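Long-range contacts in probable enoyl-CoA hydratase/isomerase (Pseudomonas aeruginosa PAO1, PDB 5WYD), which belongs to the crotonase (enoyl-CoA hydratase/isomerase) family, probably acts as a hydro-lyase, and is implicated in making a diffusible signal factor: residues S112-N117 with L129-R134; R134-Q139 with G189-V194. The protein carries 1 engineered substitution. All coordinates share one frame; numbering follows the deposited sequence.

Contact 1: residues S112-N117 with L129-R134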
ATOM      1  N   SER A 112       0.087  24.985  11.045  1.00 26.53           N
ATOM      2  CA  SER A 112      -1.148  25.703  10.809  1.00 27.86           C
ATOM      3  C   SER A 112      -2.050  25.426  12.001  1.00 29.28           C
ATOM      4  O   SER A 112      -2.194  24.278  12.431  1.00 33.62           O
ATOM      5  CB  SER A 112      -1.792  25.281   9.480  1.00 31.97           C
ATOM      6  OG  SER A 112      -2.060  23.885   9.405  1.00 30.11           O
ATOM      7  N   ILE A 113      -2.599  26.479  12.574  1.00 29.21           N
ATOM      8  CA  ILE A 113      -3.464  26.369  13.734  1.00 32.24           C
ATOM      9  C   ILE A 113      -4.810  26.920  13.300  1.00 37.17           C
ATOM     10  O   ILE A 113      -4.885  28.033  12.765  1.00 48.70           O
ATOM     11  CB  ILE A 113      -2.916  27.158  14.940  1.00 31.94           C
ATOM     12  CG1 ILE A 113      -1.468  26.812  15.231  1.00 24.64           C
ATOM     13  CG2 ILE A 113      -3.704  26.858  16.191  1.00 17.98           C
ATOM     14  CD1 ILE A 113      -0.961  27.678  16.288  1.00 23.65           C
ATOM     15  N   ALA A 114      -5.866  26.165  13.558  1.00 27.91           N
ATOM     16  CA  ALA A 114      -7.211  26.570  13.196  1.00 22.22           C
ATOM     17  C   ALA A 114      -7.899  27.093  14.440  1.00 32.40           C
ATOM     18  O   ALA A 114      -8.104  26.342  15.394  1.00 27.05           O
ATOM     19  CB  ALA A 114      -7.979  25.383  12.642  1.00 23.39           C
ATOM     20  N   ALA A 115      -8.266  28.369  14.426  1.00 34.81           N
ATOM     21  CA  ALA A 115      -8.941  29.001  15.550  1.00 29.94           C
ATOM     22  C   ALA A 115     -10.418  29.137  15.215  1.00 37.02           C
ATOM     23  O   ALA A 115     -10.804  30.028  14.455  1.00 42.77           O
ATOM     24  CB  ALA A 115      -8.312  30.362  15.832  1.00 34.50           C
ATOM     25  N   ILE A 116     -11.243  28.354  15.887  1.00 48.82           N
ATOM     26  CA  ILE A 116     -12.667  28.270  15.606  1.00 57.00           C
ATOM     27  C   ILE A 116     -13.396  29.253  16.511  1.00 45.64           C
ATOM     28  O   ILE A 116     -13.668  28.976  17.680  1.00 32.66           O
ATOM     29  CB  ILE A 116     -13.180  26.845  15.797  1.00 55.99           C
ATOM     30  CG1 ILE A 116     -12.346  25.881  14.947  1.00 49.09           C
ATOM     31  CG2 ILE A 116     -14.668  26.790  15.458  1.00 70.78           C
ATOM     32  CD1 ILE A 116     -12.731  24.441  15.078  1.00 47.19           C
ATOM     33  N   ASN A 117     -13.744  30.404  15.968  1.00 56.42           N
ATOM     34  CA  ASN A 117     -14.483  31.380  16.738  1.00 54.39           C
ATOM     35  C   ASN A 117     -15.973  31.331  16.455  1.00 37.85           C
ATOM     36  O   ASN A 117     -16.735  31.963  17.178  1.00 43.68           O
ATOM     37  CB  ASN A 117     -13.910  32.789  16.508  1.00 64.90           C
ATOM     38  CG  ASN A 117     -13.917  33.206  15.053  1.00 63.92           C
ATOM     39  OD1 ASN A 117     -14.099  32.388  14.158  1.00 56.48           O
ATOM     40  ND2 ASN A 117     -13.758  34.508  14.816  1.00 72.21           N
ATOM     41  N   LEU A 129      -9.952  20.884   9.454  1.00 23.04           N
ATOM     42  CA  LEU A 129      -9.246  19.615   9.468  1.00 24.95           C
ATOM     43  C   LEU A 129      -7.919  19.714   8.725  1.00 30.15           C
ATOM     44  O   LEU A 129      -6.919  19.123   9.150  1.00 24.80           O
ATOM     45  CB  LEU A 129     -10.142  18.555   8.837  1.00 33.64           C
ATOM     46  CG  LEU A 129     -11.447  18.133   9.541  1.00 25.43           C
ATOM     47  CD1 LEU A 129     -12.252  17.134   8.707  1.00 19.35           C
ATOM     48  CD2 LEU A 129     -11.109  17.541  10.878  1.00 20.80           C
ATOM     49  N   ALA A 130      -7.892  20.483   7.630  1.00 34.61           N
ATOM     50  CA  ALA A 130      -6.687  20.676   6.824  1.00 31.66           C
ATOM     51  C   ALA A 130      -5.560  21.293   7.639  1.00 29.93           C
ATOM     52  O   ALA A 130      -4.397  21.225   7.223  1.00 18.79           O
ATOM     53  CB  ALA A 130      -7.010  21.543   5.612  1.00 31.89           C
ATOM     54  N   CYS A 131      -5.927  22.071   8.664  1.00 35.56           N
ATOM     55  CA  CYS A 131      -5.020  22.665   9.635  1.00 37.27           C
ATOM     56  C   CYS A 131      -4.460  21.608  10.581  1.00 32.78           C
ATOM     57  O   CYS A 131      -5.130  20.622  10.914  1.00 27.21           O
ATOM     58  CB  CYS A 131      -5.757  23.701  10.454  1.00 41.99           C
ATOM     59  SG  CYS A 131      -6.623  24.819   9.411  1.00 51.58           S
ATOM     60  N   ASP A 132      -3.216  21.819  11.020  1.00 25.13           N
ATOM     61  CA  ASP A 132      -2.607  20.850  11.927  1.00 30.63           C
ATOM     62  C   ASP A 132      -3.301  20.799  13.284  1.00 29.02           C
ATOM     63  O   ASP A 132      -3.558  19.712  13.812  1.00 32.96           O
ATOM     64  CB  ASP A 132      -1.133  21.163  12.148  1.00 29.96           C
ATOM     65  CG  ASP A 132      -0.364  21.190  10.881  1.00 35.98           C
ATOM     66  OD1 ASP A 132      -0.645  20.372   9.974  1.00 44.31           O
ATOM     67  OD2 ASP A 132       0.562  22.002  10.811  1.00 49.49           O
ATOM     68  N   ILE A 133      -3.598  21.944  13.882  1.00 32.23           N
ATOM     69  CA  ILE A 133      -4.114  21.969  15.245  1.00 25.46           C
ATOM     70  C   ILE A 133      -5.382  22.797  15.260  1.00 27.76           C
ATOM     71  O   ILE A 133      -5.504  23.807  14.561  1.00 32.30           O
ATOM     72  CB  ILE A 133      -3.072  22.567  16.212  1.00 19.60           C
ATOM     73  CG1 ILE A 133      -1.723  21.927  15.964  1.00 16.99           C
ATOM     74  CG2 ILE A 133      -3.473  22.310  17.664  1.00 22.72           C
ATOM     75  CD1 ILE A 133      -0.596  22.537  16.745  1.00 22.95           C
ATOM     76  N   ARG A 134      -6.318  22.398  16.091  1.00 27.57           N
ATOM     77  CA  ARG A 134      -7.580  23.105  16.180  1.00 40.81           C
ATOM     78  C   ARG A 134      -7.846  23.587  17.597  1.00 37.72           C
ATOM     79  O   ARG A 134      -7.780  22.806  18.551  1.00 43.79           O
ATOM     80  CB  ARG A 134      -8.709  22.219  15.677  1.00 40.03           C
ATOM     81  CG  ARG A 134      -8.626  21.990  14.196  1.00 34.56           C
ATOM     82  CD  ARG A 134      -9.197  20.652  13.828  1.00 30.77           C
ATOM     83  NE  ARG A 134      -8.401  19.591  14.398  1.00 29.53           N
ATOM     84  CZ  ARG A 134      -7.262  19.182  13.869  1.00 27.73           C
ATOM     85  NH1 ARG A 134      -6.807  19.750  12.767  1.00 23.85           N
ATOM     86  NH2 ARG A 134      -6.579  18.205  14.437  1.00 39.20           N
TER
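Ser112 meets Asp132 in a reciprocal pair of bonds where the start of segment 112-117 meets the loop ahead of strand 133-137. The Ser112 amide N gives its hydrogen to OD2 of Asp132 over 3.0 Å, reaching that oxygen from above the carboxylate plane. In return the hydroxyl OG of Ser112, set between its own backbone N and carbonyl carbon (chi1 58°), accepts the hydrogen of the amide N of Asp132 (OG to N 2.9 Å). The carbonyl O of Ser112 then accepts a hydrogen bond from N of Ile133 at 3.1 Å, and parallel pairing begins. Ile113 pairs with Ile133, both side chains on one face of the sheet, where CG2 of Ile113 lies 4.3 Å from CB of Ile133. One residue on, N of Ala114 makes a short, nearly straight bond of 2.6 Å to O of Ile133. CB of Ala114 turns to the other face and packs 3.5 Å from CB of Cys131, with SG of Cys131 and CG of Arg134 alongside. Asp132 also uses OD1 in a salt bridge to Lys171 of the second subunit. Its buried carboxylate thus ties the loop to strand 111-116 and the neighbouring protomer, and the lysine would be expected to favour the ionised form of Asp132.

Contact 2: residues R134-Q139 with G189-V194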
ATOM      1  N   ARG A 134      -6.318  22.398  16.091  1.00 27.57           N
ATOM      2  CA  ARG A 134      -7.580  23.105  16.180  1.00 40.81           C
ATOM      3  C   ARG A 134      -7.846  23.587  17.597  1.00 37.72           C
ATOM      4  O   ARG A 134      -7.780  22.806  18.551  1.00 43.79           O
ATOM      5  CB  ARG A 134      -8.709  22.219  15.677  1.00 40.03           C
ATOM      6  CG  ARG A 134      -8.626  21.990  14.196  1.00 34.56           C
ATOM      7  CD  ARG A 134      -9.197  20.652  13.828  1.00 30.77           C
ATOM      8  NE  ARG A 134      -8.401  19.591  14.398  1.00 29.53           N
ATOM      9  CZ  ARG A 134      -7.262  19.182  13.869  1.00 27.73           C
ATOM     10  NH1 ARG A 134      -6.807  19.750  12.767  1.00 23.85           N
ATOM     11  NH2 ARG A 134      -6.579  18.205  14.437  1.00 39.20           N
ATOM     12  N   ILE A 135      -8.161  24.874  17.716  1.00 38.82           N
ATOM     13  CA  ILE A 135      -8.522  25.513  18.975  1.00 43.65           C
ATOM     14  C   ILE A 135      -9.928  26.074  18.812  1.00 38.71           C
ATOM     15  O   ILE A 135     -10.156  26.914  17.933  1.00 42.43           O
ATOM     16  CB  ILE A 135      -7.537  26.643  19.327  1.00 32.03           C
ATOM     17  CG1 ILE A 135      -6.102  26.137  19.347  1.00 31.39           C
ATOM     18  CG2 ILE A 135      -7.889  27.289  20.661  1.00 43.87           C
ATOM     19  CD1 ILE A 135      -5.137  27.221  19.717  1.00 40.37           C
ATOM     20  N   ALA A 136     -10.848  25.687  19.698  1.00 38.93           N
ATOM     21  CA  ALA A 136     -12.222  26.145  19.542  1.00 49.96           C
ATOM     22  C   ALA A 136     -12.793  26.755  20.818  1.00 60.37           C
ATOM     23  O   ALA A 136     -12.462  26.353  21.941  1.00 59.96           O
ATOM     24  CB  ALA A 136     -13.141  25.004  19.085  1.00 48.83           C
ATOM     25  N   GLU A 137     -13.638  27.770  20.594  1.00 51.27           N
ATOM     26  CA  GLU A 137     -14.466  28.440  21.576  1.00 36.81           C
ATOM     27  C   GLU A 137     -15.604  27.507  21.970  1.00 41.66           C
ATOM     28  O   GLU A 137     -16.093  26.729  21.150  1.00 49.17           O
ATOM     29  CB  GLU A 137     -15.013  29.731  20.986  1.00 33.58           C
ATOM     30  CG  GLU A 137     -13.955  30.762  20.632  1.00 42.50           C
ATOM     31  CD  GLU A 137     -14.555  32.008  20.016  1.00 46.83           C
ATOM     32  OE1 GLU A 137     -13.800  32.959  19.722  1.00 51.65           O
ATOM     33  OE2 GLU A 137     -15.784  32.033  19.814  1.00 47.21           O
ATOM     34  N   ARG A 138     -16.033  27.582  23.227  1.00 29.67           N
ATOM     35  CA  ARG A 138     -16.964  26.574  23.710  1.00 41.67           C
ATOM     36  C   ARG A 138     -18.220  26.510  22.861  1.00 46.96           C
ATOM     37  O   ARG A 138     -18.798  25.433  22.676  1.00 53.21           O
ATOM     38  CB  ARG A 138     -17.300  26.863  25.153  1.00 41.79           C
ATOM     39  CG  ARG A 138     -16.095  27.231  25.933  1.00 42.63           C
ATOM     40  CD  ARG A 138     -16.387  27.042  27.371  1.00 62.61           C
ATOM     41  NE  ARG A 138     -17.736  27.506  27.658  1.00 72.77           N
ATOM     42  CZ  ARG A 138     -18.044  28.779  27.870  1.00 76.10           C
ATOM     43  NH1 ARG A 138     -17.095  29.705  27.823  1.00 73.53           N
ATOM     44  NH2 ARG A 138     -19.296  29.125  28.131  1.00 82.11           N
ATOM     45  N   GLN A 139     -18.649  27.650  22.334  1.00 37.13           N
ATOM     46  CA  GLN A 139     -19.950  27.738  21.682  1.00 53.33           C
ATOM     47  C   GLN A 139     -19.993  27.119  20.297  1.00 60.23           C
ATOM     48  O   GLN A 139     -21.068  26.710  19.841  1.00 63.96           O
ATOM     49  CB  GLN A 139     -20.380  29.188  21.603  1.00 48.50           C
ATOM     50  CG  GLN A 139     -19.624  30.070  20.613  1.00 44.96           C
ATOM     51  CD  GLN A 139     -18.284  30.466  21.133  1.00 49.50           C
ATOM     52  OE1 GLN A 139     -17.844  29.995  22.179  1.00 50.30           O
ATOM     53  NE2 GLN A 139     -17.645  31.389  20.449  1.00 47.35           N
ATOM     54  N   GLY A 189     -11.569  13.948  20.293  1.00 29.41           N
ATOM     55  CA  GLY A 189     -10.287  14.237  19.675  1.00 28.04           C
ATOM     56  C   GLY A 189     -10.353  15.084  18.417  1.00 32.94           C
ATOM     57  O   GLY A 189      -9.318  15.273  17.742  1.00 20.74           O
ATOM     58  N   LEU A 190     -11.537  15.569  18.055  1.00 23.82           N
ATOM     59  CA  LEU A 190     -11.652  16.473  16.918  1.00 31.47           C
ATOM     60  C   LEU A 190     -10.909  17.778  17.160  1.00 30.86           C
ATOM     61  O   LEU A 190     -10.289  18.318  16.245  1.00 30.35           O
ATOM     62  CB  LEU A 190     -13.114  16.749  16.620  1.00 27.52           C
ATOM     63  CG  LEU A 190     -13.362  17.832  15.591  1.00 35.54           C
ATOM     64  CD1 LEU A 190     -12.628  17.554  14.294  1.00 36.57           C
ATOM     65  CD2 LEU A 190     -14.864  17.886  15.351  1.00 33.00           C
ATOM     66  N   VAL A 191     -10.977  18.311  18.375  1.00 39.15           N
ATOM     67  CA  VAL A 191     -10.291  19.543  18.728  1.00 30.20           C
ATOM     68  C   VAL A 191      -9.301  19.234  19.845  1.00 37.42           C
ATOM     69  O   VAL A 191      -9.595  18.436  20.745  1.00 33.97           O
ATOM     70  CB  VAL A 191     -11.276  20.656  19.126  1.00 45.14           C
ATOM     71  CG1 VAL A 191     -12.118  21.040  17.926  1.00 54.77           C
ATOM     72  CG2 VAL A 191     -12.156  20.241  20.288  1.00 54.34           C
ATOM     73  N   GLU A 192      -8.077  19.741  19.687  1.00 31.65           N
ATOM     74  CA  GLU A 192      -7.049  19.582  20.711  1.00 35.57           C
ATOM     75  C   GLU A 192      -7.335  20.401  21.966  1.00 24.98           C
ATOM     76  O   GLU A 192      -6.920  20.010  23.058  1.00 37.13           O
ATOM     77  CB  GLU A 192      -5.667  19.908  20.156  1.00 33.46           C
ATOM     78  CG  GLU A 192      -5.212  18.889  19.142  1.00 36.23           C
ATOM     79  CD  GLU A 192      -6.062  18.893  17.912  1.00 30.41           C
ATOM     80  OE1 GLU A 192      -6.244  20.013  17.382  1.00 16.58           O
ATOM     81  OE2 GLU A 192      -6.599  17.819  17.533  1.00 18.94           O
ATOM     82  N   GLN A 193      -7.891  21.601  21.824  1.00 42.63           N
ATOM     83  CA  GLN A 193      -8.170  22.449  22.987  1.00 56.66           C
ATOM     84  C   GLN A 193      -9.498  23.195  22.851  1.00 50.02           C
ATOM     85  O   GLN A 193      -9.949  23.501  21.746  1.00 61.36           O
ATOM     86  CB  GLN A 193      -7.029  23.460  23.221  1.00 50.22           C
ATOM     87  CG  GLN A 193      -7.354  24.533  24.242  1.00 39.15           C
ATOM     88  CD  GLN A 193      -6.258  25.538  24.390  1.00 48.64           C
ATOM     89  OE1 GLN A 193      -5.196  25.399  23.781  1.00 36.09           O
ATOM     90  NE2 GLN A 193      -6.514  26.595  25.170  1.00 45.88           N
ATOM     91  N   VAL A 194     -10.100  23.523  24.007  1.00 55.37           N
ATOM     92  CA  VAL A 194     -11.335  24.302  24.100  1.00 53.10           C
ATOM     93  C   VAL A 194     -10.982  25.597  24.810  1.00 53.61           C
ATOM     94  O   VAL A 194     -10.163  25.608  25.737  1.00 66.79           O
ATOM     95  CB  VAL A 194     -12.481  23.594  24.857  1.00 57.72           C
ATOM     96  CG1 VAL A 194     -13.649  24.562  25.099  1.00 46.02           C
ATOM     97  CG2 VAL A 194     -12.938  22.386  24.111  1.00 61.29           C
TER
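Arg134 and Glu192 face each other where strand 133-137 meets the loop before strand 193-195, and the arginine can be followed outward from its backbone. CB of Arg134 lies 3.7 Å from OE1 of Glu192. Beyond CG the chain bends (chi3 -65°), bringing CD and NE to the carbonyl of Leu190. NE of Arg134 donates to O of Leu190 over 2.9 Å, nearly in line with the C=O bond. The guanidinium has OE1 of Glu192 over one face and O of Leu190 at its edge. At the tip, NH2 of Arg134 forms a salt bridge with OE2 of Glu192 at 3.1 Å; the guanidinium and carboxylate planes stand 88° apart, so this is not a coplanar, two-pronged pair. NH1 turns back to O of Cys131 in a weak bond. The other carboxylate oxygen, OE1 of Glu192, accepts a hydrogen bond from the backbone N of Arg134 at 2.7 Å, so that Glu192 holds the arginine at both main chain and tip. Farther along, parallel pairing proper is marked by N of Ala136 bonding to O of Gln193 at 3.1 Å. At the outer end, CG of Arg138 rests on CG1 of Val194. Strand 193-195 thereby joins the sheet beside 133-137, whose other neighbour is 111-116; helix 182-188 packs against Val191 and Val194, helix 200-211 against Ile135, and Leu164 of helix 157-176 against Arg134.

Contacts 1 and 2 lie side by side in one mixed sheet, their centres about 9 Å apart, with strand 133-137 common to both. Contact 1 sets 111-116 on one edge of that strand and contact 2 sets 193-195 on the other, giving three consecutive parallel strands. Between them run probable backbone hydrogen bonds, from Ile135 N to Ala114 O and from Ile116 N to Ile135 O, each 2.7 Å. Along the chain they come in series: contact 1 closes over a short connection through strand 119-121 and helix 123-130, contact 2 over a longer, largely helical one. Arg134 belongs to both, and each also touches the second subunit, so this part of the crotonase core lies at the interface with the second subunit.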